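Local structure of drebrin (Homo sapiens, 5Y1Z) at residues D30-Y34 and E55-F60; Y82-V88 and D115-S121. The protein binds actin filaments and, through its ADF-homology domain, binds ZMYND8, which it may hold back in the cytoplasm. Residues are numbered along the deposited sequence.

Both contacts belong to one ADF-homology domain and meet on one mixed sheet, ordered 43-49, 31-36, 65-72, 81-88, 116-120. From the N terminus, helix 12-23 leads into strand 31-36; the chain turns back through strand 43-49, and helix 52-56 and the residues after it fold over the sheet, so interaction 1 closes a 20-residue loop. Strand 65-72 then joins the sheet, followed by 81-88. Two helices, 94-101 and 104-110, carry the chain to edge strand 116-120, where interaction 2 closes a 26-residue loop. The loops follow in series, neither nested nor crossed. They touch where Leu56 and Phe60 pack on Ile85, and Phe60 stacks on Trp87.

Interaction 1 of 2, residues D30-Y34 and E55-F60; sequences DWALY and ELSGHF
Trp31 and Leu33, two residues apart on an extended strand (phi/psi -148/151 and -130/122), both direct their CA-CB bonds toward 55-60, while Ala32 between them points away. Segment 55-60 starts in helix, and Gly58 N and His59 N bond back to Glu55 O and Leu56 O, both at 2.9 Å. The nearest CA pair is Trp31 and Leu56, 6.8 Å apart; no hydrogen bond crosses, so side chains make the contact. Trp31, chi1 p and chi2 -96°, lays its indole over Leu56: Leu56 CB makes a CH-pi contact 4.0 Å from the centroid of the Trp31 five-membered ring, and Leu56, t/p, puts CD1 3.6 Å from Trp31 CE3. His59 (chi1 m, chi2 81°) meets the six-membered ring of Trp31 obliquely, centroids 4.8 Å apart and planes at 41°, and His59 ND1 hydrogen-bonds weakly to Glu55 O (3.3 Å). Leu33, t/p, splits its methyls: Leu33 CD2 reaches His59 CB at 3.5 Å, Leu33 CD1 reaches Phe60 CE1 at 3.6 Å. Trp31 NE1 donates to Glu50 O, and Asp30 with Trp31 forms a classic beta bulge opposite Gly49. This is helix-on-sheet packing: Leu56 and Phe60 continue onto strands 65-72 and 81-88, while Ala32 and Tyr34 pack against helix 12-23.

Interaction 2 of 2, residues Y82-V88 and D115-S121; sequences YVLINWV and DVIVNAS
Strands 81-88 and 116-120 form the parallel edge pair of the ADF-homology sheet, joined by a beta-alpha-beta crossover through helices 94-101 and 104-110. Their axes approach to 4.5 Å at 22°, and the register runs from Tyr82 beside Asp115 to Val88 beside Ser121, CA atoms 4.6 to 5.1 Å apart. Tyr82, Leu84, Asn86 and Val88 turn their backbone polar groups across. Tyr82 O accepts from Asp115 N (2.6 Å) and Val116 N (3.0 Å), while Tyr82 N donates to Asp115 OD2 at 2.8 Å. Next come Leu84 N to Val116 O and Val118 N to Leu84 O, each 2.9 Å, Asn86 N to Val118 O (2.8 Å), Ala120 N to Asn86 O and Val88 N to Ala120 O (both 2.9 Å). Val83, Ile85 and Trp87 instead bond through their backbones to strand 65-72, and Trp87 NE1 donates to Glu61 O. Val83, Val116 and Val118 share a face with Ile85, Trp87 and Ala120, where Val83 meets Ile131 of helix 128-134; Leu84 and Ile117 lie on the other, under helix 104-110. There Asn86 (chi1 t) gives ND2 to OD1 of Asn119 (chi1 m) at 2.8 Å. Past the last bridge, Ser121 OG donates to Val88 O at 2.9 Å.

Interaction 1 of 2, residues D30-Y34 and E55-F60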
ATOM      1  N   ASP A  30     -20.614  21.042  -1.441  1.00 54.28           N
ATOM      2  CA  ASP A  30     -19.790  20.867  -0.258  1.00 51.09           C
ATOM      3  C   ASP A  30     -19.681  19.404   0.132  1.00 48.28           C
ATOM      4  O   ASP A  30     -19.173  19.106   1.224  1.00 47.06           O
ATOM      5  CB  ASP A  30     -20.321  21.692   0.928  1.00 52.30           C
ATOM      6  CG  ASP A  30     -21.756  21.332   1.330  1.00 54.62           C
ATOM      7  OD1 ASP A  30     -22.391  20.468   0.694  1.00 53.30           O
ATOM      8  OD2 ASP A  30     -22.254  21.940   2.302  1.00 58.55           O
ATOM      9  N   TRP A  31     -20.116  18.482  -0.727  1.00 43.45           N
ATOM     10  CA  TRP A  31     -19.804  17.095  -0.430  1.00 44.05           C
ATOM     11  C   TRP A  31     -19.626  16.313  -1.719  1.00 44.92           C
ATOM     12  O   TRP A  31     -20.208  16.642  -2.759  1.00 45.73           O
ATOM     13  CB  TRP A  31     -20.872  16.427   0.449  1.00 41.87           C
ATOM     14  CG  TRP A  31     -22.227  16.276  -0.188  1.00 39.32           C
ATOM     15  CD1 TRP A  31     -23.287  17.119  -0.051  1.00 41.11           C
ATOM     16  CD2 TRP A  31     -22.669  15.211  -1.038  1.00 38.85           C
ATOM     17  NE1 TRP A  31     -24.365  16.657  -0.777  1.00 42.00           N
ATOM     18  CE2 TRP A  31     -24.015  15.487  -1.391  1.00 40.27           C
ATOM     19  CE3 TRP A  31     -22.057  14.060  -1.549  1.00 39.89           C
ATOM     20  CZ2 TRP A  31     -24.765  14.649  -2.217  1.00 39.50           C
ATOM     21  CZ3 TRP A  31     -22.802  13.222  -2.378  1.00 41.86           C
ATOM     22  CH2 TRP A  31     -24.148  13.524  -2.701  1.00 41.86           C
ATOM     23  N   ALA A  32     -18.788  15.280  -1.624  1.00 41.63           N
ATOM     24  CA  ALA A  32     -18.579  14.304  -2.678  1.00 40.14           C
ATOM     25  C   ALA A  32     -18.580  12.916  -2.040  1.00 41.04           C
ATOM     26  O   ALA A  32     -18.226  12.751  -0.873  1.00 40.97           O
ATOM     27  CB  ALA A  32     -17.286  14.591  -3.464  1.00 37.64           C
ATOM     28  N   LEU A  33     -19.066  11.929  -2.789  1.00 41.36           N
ATOM     29  CA  LEU A  33     -19.258  10.574  -2.291  1.00 38.80           C
ATOM     30  C   LEU A  33     -18.629   9.612  -3.287  1.00 39.05           C
ATOM     31  O   LEU A  33     -19.058   9.549  -4.455  1.00 41.25           O
ATOM     32  CB  LEU A  33     -20.756  10.269  -2.114  1.00 38.74           C
ATOM     33  CG  LEU A  33     -21.082   8.848  -1.699  1.00 35.19           C
ATOM     34  CD1 LEU A  33     -20.512   8.606  -0.304  1.00 31.76           C
ATOM     35  CD2 LEU A  33     -22.588   8.642  -1.751  1.00 33.35           C
ATOM     36  N   TYR A  34     -17.676   8.815  -2.807  1.00 38.32           N
ATOM     37  CA  TYR A  34     -16.955   7.824  -3.608  1.00 41.54           C
ATOM     38  C   TYR A  34     -17.205   6.399  -3.117  1.00 43.89           C
ATOM     39  O   TYR A  34     -17.609   6.173  -1.975  1.00 45.25           O
ATOM     40  CB  TYR A  34     -15.439   8.086  -3.593  1.00 41.25           C
ATOM     41  CG  TYR A  34     -15.034   9.521  -3.836  1.00 42.17           C
ATOM     42  CD1 TYR A  34     -14.830   9.978  -5.135  1.00 42.81           C
ATOM     43  CD2 TYR A  34     -14.841  10.416  -2.785  1.00 40.83           C
ATOM     44  CE1 TYR A  34     -14.454  11.267  -5.395  1.00 42.60           C
ATOM     45  CE2 TYR A  34     -14.458  11.735  -3.043  1.00 41.23           C
ATOM     46  CZ  TYR A  34     -14.267  12.143  -4.359  1.00 42.29           C
ATOM     47  OH  TYR A  34     -13.894  13.426  -4.682  1.00 43.47           O
ATOM     48  N   GLU A  55     -27.621  16.208   3.627  1.00 52.19           N
ATOM     49  CA  GLU A  55     -27.898  15.627   2.325  1.00 52.56           C
ATOM     50  C   GLU A  55     -27.041  14.397   2.087  1.00 51.20           C
ATOM     51  O   GLU A  55     -27.542  13.362   1.638  1.00 37.97           O
ATOM     52  CB  GLU A  55     -27.663  16.668   1.237  1.00 56.99           C
ATOM     53  CG  GLU A  55     -27.742  16.140  -0.182  1.00 61.72           C
ATOM     54  CD  GLU A  55     -29.159  15.755  -0.594  1.00 69.71           C
ATOM     55  OE1 GLU A  55     -29.301  14.943  -1.533  1.00 72.06           O
ATOM     56  OE2 GLU A  55     -30.126  16.281  -0.002  1.00 73.87           O
ATOM     57  N   LEU A  56     -25.744  14.482   2.406  1.00 48.03           N
ATOM     58  CA  LEU A  56     -24.848  13.379   2.088  1.00 40.35           C
ATOM     59  C   LEU A  56     -25.323  12.084   2.742  1.00 40.40           C
ATOM     60  O   LEU A  56     -25.405  11.042   2.077  1.00 38.36           O
ATOM     61  CB  LEU A  56     -23.426  13.725   2.511  1.00 36.97           C
ATOM     62  CG  LEU A  56     -22.450  12.538   2.632  1.00 36.67           C
ATOM     63  CD1 LEU A  56     -22.116  11.906   1.283  1.00 31.65           C
ATOM     64  CD2 LEU A  56     -21.202  13.008   3.326  1.00 34.75           C
ATOM     65  N   SER A  57     -25.760  12.148   4.004  1.00 43.77           N
ATOM     66  CA  SER A  57     -26.209  10.924   4.670  1.00 44.37           C
ATOM     67  C   SER A  57     -27.316  10.199   3.894  1.00 43.17           C
ATOM     68  O   SER A  57     -27.495   8.992   4.081  1.00 43.41           O
ATOM     69  CB  SER A  57     -26.665  11.242   6.080  1.00 45.27           C
ATOM     70  OG  SER A  57     -27.330  12.474   6.038  1.00 53.73           O
ATOM     71  N   GLY A  58     -28.039  10.895   3.011  1.00 37.59           N
ATOM     72  CA  GLY A  58     -29.086  10.275   2.217  1.00 38.88           C
ATOM     73  C   GLY A  58     -28.616   9.399   1.057  1.00 50.62           C
ATOM     74  O   GLY A  58     -29.446   8.717   0.444  1.00 44.51           O
ATOM     75  N   HIS A  59     -27.332   9.444   0.696  1.00 36.00           N
ATOM     76  CA  HIS A  59     -26.846   8.686  -0.443  1.00 35.54           C
ATOM     77  C   HIS A  59     -26.053   7.464  -0.063  1.00 37.56           C
ATOM     78  O   HIS A  59     -25.575   6.776  -0.966  1.00 39.57           O
ATOM     79  CB  HIS A  59     -25.981   9.569  -1.366  1.00 37.12           C
ATOM     80  CG  HIS A  59     -26.730  10.723  -1.955  1.00 43.18           C
ATOM     81  ND1 HIS A  59     -26.964  11.893  -1.263  1.00 43.74           N
ATOM     82  CD2 HIS A  59     -27.322  10.874  -3.160  1.00 38.22           C
ATOM     83  CE1 HIS A  59     -27.678  12.710  -2.014  1.00 44.30           C
ATOM     84  NE2 HIS A  59     -27.908  12.116  -3.169  1.00 46.86           N
ATOM     85  N   PHE A  60     -25.919   7.155   1.229  1.00 35.16           N
ATOM     86  CA  PHE A  60     -25.118   6.007   1.633  1.00 35.46           C
ATOM     87  C   PHE A  60     -25.890   4.722   1.368  1.00 35.54           C
ATOM     88  O   PHE A  60     -27.095   4.654   1.611  1.00 38.73           O
ATOM     89  CB  PHE A  60     -24.720   6.106   3.112  1.00 34.97           C
ATOM     90  CG  PHE A  60     -23.653   7.159   3.405  1.00 35.16           C
ATOM     91  CD1 PHE A  60     -22.372   7.035   2.909  1.00 32.40           C
ATOM     92  CD2 PHE A  60     -23.949   8.276   4.187  1.00 36.94           C
ATOM     93  CE1 PHE A  60     -21.391   7.987   3.181  1.00 34.03           C
ATOM     94  CE2 PHE A  60     -22.989   9.237   4.455  1.00 34.83           C
ATOM     95  CZ  PHE A  60     -21.709   9.100   3.951  1.00 34.87           C
TER

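Interaction 2 of 2, residues Y82-V88 and D115-S121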
ATOM      1  N   TYR A  82     -12.649  19.605   7.127  1.00 56.20           N
ATOM      2  CA  TYR A  82     -12.992  18.531   6.197  1.00 50.22           C
ATOM      3  C   TYR A  82     -13.164  17.198   6.915  1.00 48.42           C
ATOM      4  O   TYR A  82     -12.298  16.764   7.692  1.00 49.60           O
ATOM      5  CB  TYR A  82     -11.963  18.441   5.083  1.00 46.91           C
ATOM      6  CG  TYR A  82     -12.009  19.688   4.233  1.00 50.22           C
ATOM      7  CD1 TYR A  82     -13.000  19.865   3.287  1.00 49.71           C
ATOM      8  CD2 TYR A  82     -11.085  20.718   4.413  1.00 51.27           C
ATOM      9  CE1 TYR A  82     -13.051  21.012   2.516  1.00 50.75           C
ATOM     10  CE2 TYR A  82     -11.131  21.874   3.649  1.00 52.54           C
ATOM     11  CZ  TYR A  82     -12.117  22.018   2.702  1.00 54.78           C
ATOM     12  OH  TYR A  82     -12.183  23.165   1.930  1.00 58.97           O
ATOM     13  N   VAL A  83     -14.313  16.581   6.672  1.00 47.79           N
ATOM     14  CA  VAL A  83     -14.692  15.316   7.279  1.00 49.61           C
ATOM     15  C   VAL A  83     -14.636  14.249   6.203  1.00 50.43           C
ATOM     16  O   VAL A  83     -15.137  14.456   5.088  1.00 51.93           O
ATOM     17  CB  VAL A  83     -16.104  15.385   7.882  1.00 50.32           C
ATOM     18  CG1 VAL A  83     -16.471  14.044   8.515  1.00 48.89           C
ATOM     19  CG2 VAL A  83     -16.193  16.522   8.871  1.00 53.77           C
ATOM     20  N   LEU A  84     -14.034  13.116   6.530  1.00 47.69           N
ATOM     21  CA  LEU A  84     -14.131  11.931   5.697  1.00 47.56           C
ATOM     22  C   LEU A  84     -14.961  10.907   6.458  1.00 49.94           C
ATOM     23  O   LEU A  84     -14.575  10.469   7.544  1.00 55.22           O
ATOM     24  CB  LEU A  84     -12.747  11.378   5.356  1.00 47.55           C
ATOM     25  CG  LEU A  84     -12.742  10.104   4.509  1.00 45.59           C
ATOM     26  CD1 LEU A  84     -13.212  10.483   3.126  1.00 45.54           C
ATOM     27  CD2 LEU A  84     -11.375   9.486   4.464  1.00 46.07           C
ATOM     28  N   ILE A  85     -16.087  10.516   5.886  1.00 51.42           N
ATOM     29  CA  ILE A  85     -16.941   9.486   6.457  1.00 48.32           C
ATOM     30  C   ILE A  85     -16.519   8.151   5.870  1.00 47.55           C
ATOM     31  O   ILE A  85     -16.583   7.948   4.651  1.00 46.60           O
ATOM     32  CB  ILE A  85     -18.416   9.764   6.168  1.00 46.42           C
ATOM     33  CG1 ILE A  85     -18.837  11.012   6.933  1.00 48.21           C
ATOM     34  CG2 ILE A  85     -19.242   8.578   6.632  1.00 46.84           C
ATOM     35  CD1 ILE A  85     -20.013  11.688   6.359  1.00 47.55           C
ATOM     36  N   ASN A  86     -16.033   7.268   6.738  1.00 45.21           N
ATOM     37  CA  ASN A  86     -15.687   5.899   6.398  1.00 44.60           C
ATOM     38  C   ASN A  86     -16.947   5.066   6.562  1.00 45.04           C
ATOM     39  O   ASN A  86     -17.241   4.549   7.646  1.00 51.40           O
ATOM     40  CB  ASN A  86     -14.559   5.421   7.296  1.00 49.37           C
ATOM     41  CG  ASN A  86     -14.230   3.978   7.090  1.00 53.78           C
ATOM     42  OD1 ASN A  86     -14.260   3.481   5.963  1.00 56.16           O
ATOM     43  ND2 ASN A  86     -13.894   3.288   8.174  1.00 55.37           N
ATOM     44  N   TRP A  87     -17.710   4.943   5.478  1.00 39.04           N
ATOM     45  CA  TRP A  87     -18.980   4.231   5.505  1.00 38.30           C
ATOM     46  C   TRP A  87     -18.824   2.752   5.160  1.00 41.15           C
ATOM     47  O   TRP A  87     -18.324   2.388   4.082  1.00 39.74           O
ATOM     48  CB  TRP A  87     -19.967   4.874   4.537  1.00 36.14           C
ATOM     49  CG  TRP A  87     -21.253   4.105   4.415  1.00 34.09           C
ATOM     50  CD1 TRP A  87     -21.526   3.102   3.541  1.00 33.23           C
ATOM     51  CD2 TRP A  87     -22.437   4.282   5.210  1.00 35.13           C
ATOM     52  NE1 TRP A  87     -22.802   2.649   3.725  1.00 36.23           N
ATOM     53  CE2 TRP A  87     -23.390   3.359   4.741  1.00 35.82           C
ATOM     54  CE3 TRP A  87     -22.795   5.156   6.253  1.00 32.61           C
ATOM     55  CZ2 TRP A  87     -24.680   3.267   5.289  1.00 37.46           C
ATOM     56  CZ3 TRP A  87     -24.077   5.062   6.798  1.00 34.22           C
ATOM     57  CH2 TRP A  87     -24.996   4.125   6.318  1.00 35.13           C
ATOM     58  N   VAL A  88     -19.308   1.898   6.048  1.00 40.19           N
ATOM     59  CA  VAL A  88     -19.389   0.483   5.770  1.00 41.43           C
ATOM     60  C   VAL A  88     -20.824   0.064   6.002  1.00 45.61           C
ATOM     61  O   VAL A  88     -21.314   0.109   7.137  1.00 50.01           O
ATOM     62  CB  VAL A  88     -18.423  -0.340   6.627  1.00 41.97           C
ATOM     63  CG1 VAL A  88     -18.474  -1.792   6.213  1.00 43.42           C
ATOM     64  CG2 VAL A  88     -17.013   0.197   6.455  1.00 39.98           C
ATOM     65  N   ASP A 115      -9.675  16.580   7.875  1.00 57.26           N
ATOM     66  CA  ASP A 115      -9.475  17.013   9.244  1.00 64.71           C
ATOM     67  C   ASP A 115      -9.939  15.976  10.259  1.00 65.31           C
ATOM     68  O   ASP A 115      -9.292  15.813  11.296  1.00 66.63           O
ATOM     69  CB  ASP A 115     -10.181  18.355   9.480  1.00 70.47           C
ATOM     70  CG  ASP A 115      -9.449  19.514   8.823  1.00 74.73           C
ATOM     71  OD1 ASP A 115      -8.219  19.612   9.012  1.00 78.38           O
ATOM     72  OD2 ASP A 115     -10.092  20.327   8.126  1.00 75.96           O
ATOM     73  N   VAL A 116     -10.997  15.220   9.972  1.00 63.15           N
ATOM     74  CA  VAL A 116     -11.409  14.158  10.888  1.00 64.03           C
ATOM     75  C   VAL A 116     -12.003  13.017  10.081  1.00 63.46           C
ATOM     76  O   VAL A 116     -12.649  13.236   9.052  1.00 64.79           O
ATOM     77  CB  VAL A 116     -12.414  14.656  11.959  1.00 65.50           C
ATOM     78  CG1 VAL A 116     -13.680  15.132  11.317  1.00 64.39           C
ATOM     79  CG2 VAL A 116     -12.766  13.524  12.910  1.00 67.25           C
ATOM     80  N   ILE A 117     -11.771  11.788  10.544  1.00 59.40           N
ATOM     81  CA  ILE A 117     -12.349  10.606   9.925  1.00 54.27           C
ATOM     82  C   ILE A 117     -13.395  10.050  10.871  1.00 55.29           C
ATOM     83  O   ILE A 117     -13.112   9.829  12.054  1.00 60.54           O
ATOM     84  CB  ILE A 117     -11.294   9.542   9.602  1.00 51.56           C
ATOM     85  CG1 ILE A 117     -10.291  10.096   8.606  1.00 51.12           C
ATOM     86  CG2 ILE A 117     -11.983   8.315   9.006  1.00 48.49           C
ATOM     87  CD1 ILE A 117      -9.406   9.034   8.026  1.00 51.83           C
ATOM     88  N   VAL A 118     -14.594   9.817  10.346  1.00 50.94           N
ATOM     89  CA  VAL A 118     -15.741   9.357  11.121  1.00 53.33           C
ATOM     90  C   VAL A 118     -16.207   8.013  10.560  1.00 54.71           C
ATOM     91  O   VAL A 118     -16.634   7.938   9.403  1.00 55.64           O
ATOM     92  CB  VAL A 118     -16.870  10.396  11.071  1.00 52.56           C
ATOM     93  CG1 VAL A 118     -18.114   9.895  11.751  1.00 50.79           C
ATOM     94  CG2 VAL A 118     -16.392  11.700  11.671  1.00 56.63           C
ATOM     95  N   ASN A 119     -16.161   6.961  11.379  1.00 55.34           N
ATOM     96  CA  ASN A 119     -16.646   5.655  10.938  1.00 54.11           C
ATOM     97  C   ASN A 119     -18.158   5.554  11.089  1.00 52.68           C
ATOM     98  O   ASN A 119     -18.720   5.903  12.128  1.00 54.64           O
ATOM     99  CB  ASN A 119     -15.981   4.530  11.731  1.00 56.44           C
ATOM    100  CG  ASN A 119     -14.469   4.538  11.626  1.00 61.47           C
ATOM    101  OD1 ASN A 119     -13.907   4.779  10.553  1.00 60.34           O
ATOM    102  ND2 ASN A 119     -13.795   4.264  12.742  1.00 66.67           N
ATOM    103  N   ALA A 120     -18.819   5.019  10.070  1.00 49.20           N
ATOM    104  CA  ALA A 120     -20.273   5.064  10.024  1.00 48.04           C
ATOM    105  C   ALA A 120     -20.821   3.814   9.365  1.00 45.55           C
ATOM    106  O   ALA A 120     -20.246   3.313   8.393  1.00 44.93           O
ATOM    107  CB  ALA A 120     -20.767   6.296   9.266  1.00 47.98           C
ATOM    108  N   SER A 121     -21.911   3.288   9.934  1.00 46.21           N
ATOM    109  CA  SER A 121     -22.649   2.180   9.338  1.00 46.22           C
ATOM    110  C   SER A 121     -24.153   2.381   9.285  1.00 47.26           C
ATOM    111  O   SER A 121     -24.856   1.510   8.758  1.00 50.55           O
ATOM    112  CB  SER A 121     -22.350   0.880  10.083  1.00 52.24           C
ATOM    113  OG  SER A 121     -20.961   0.631  10.002  1.00 57.17           O
TER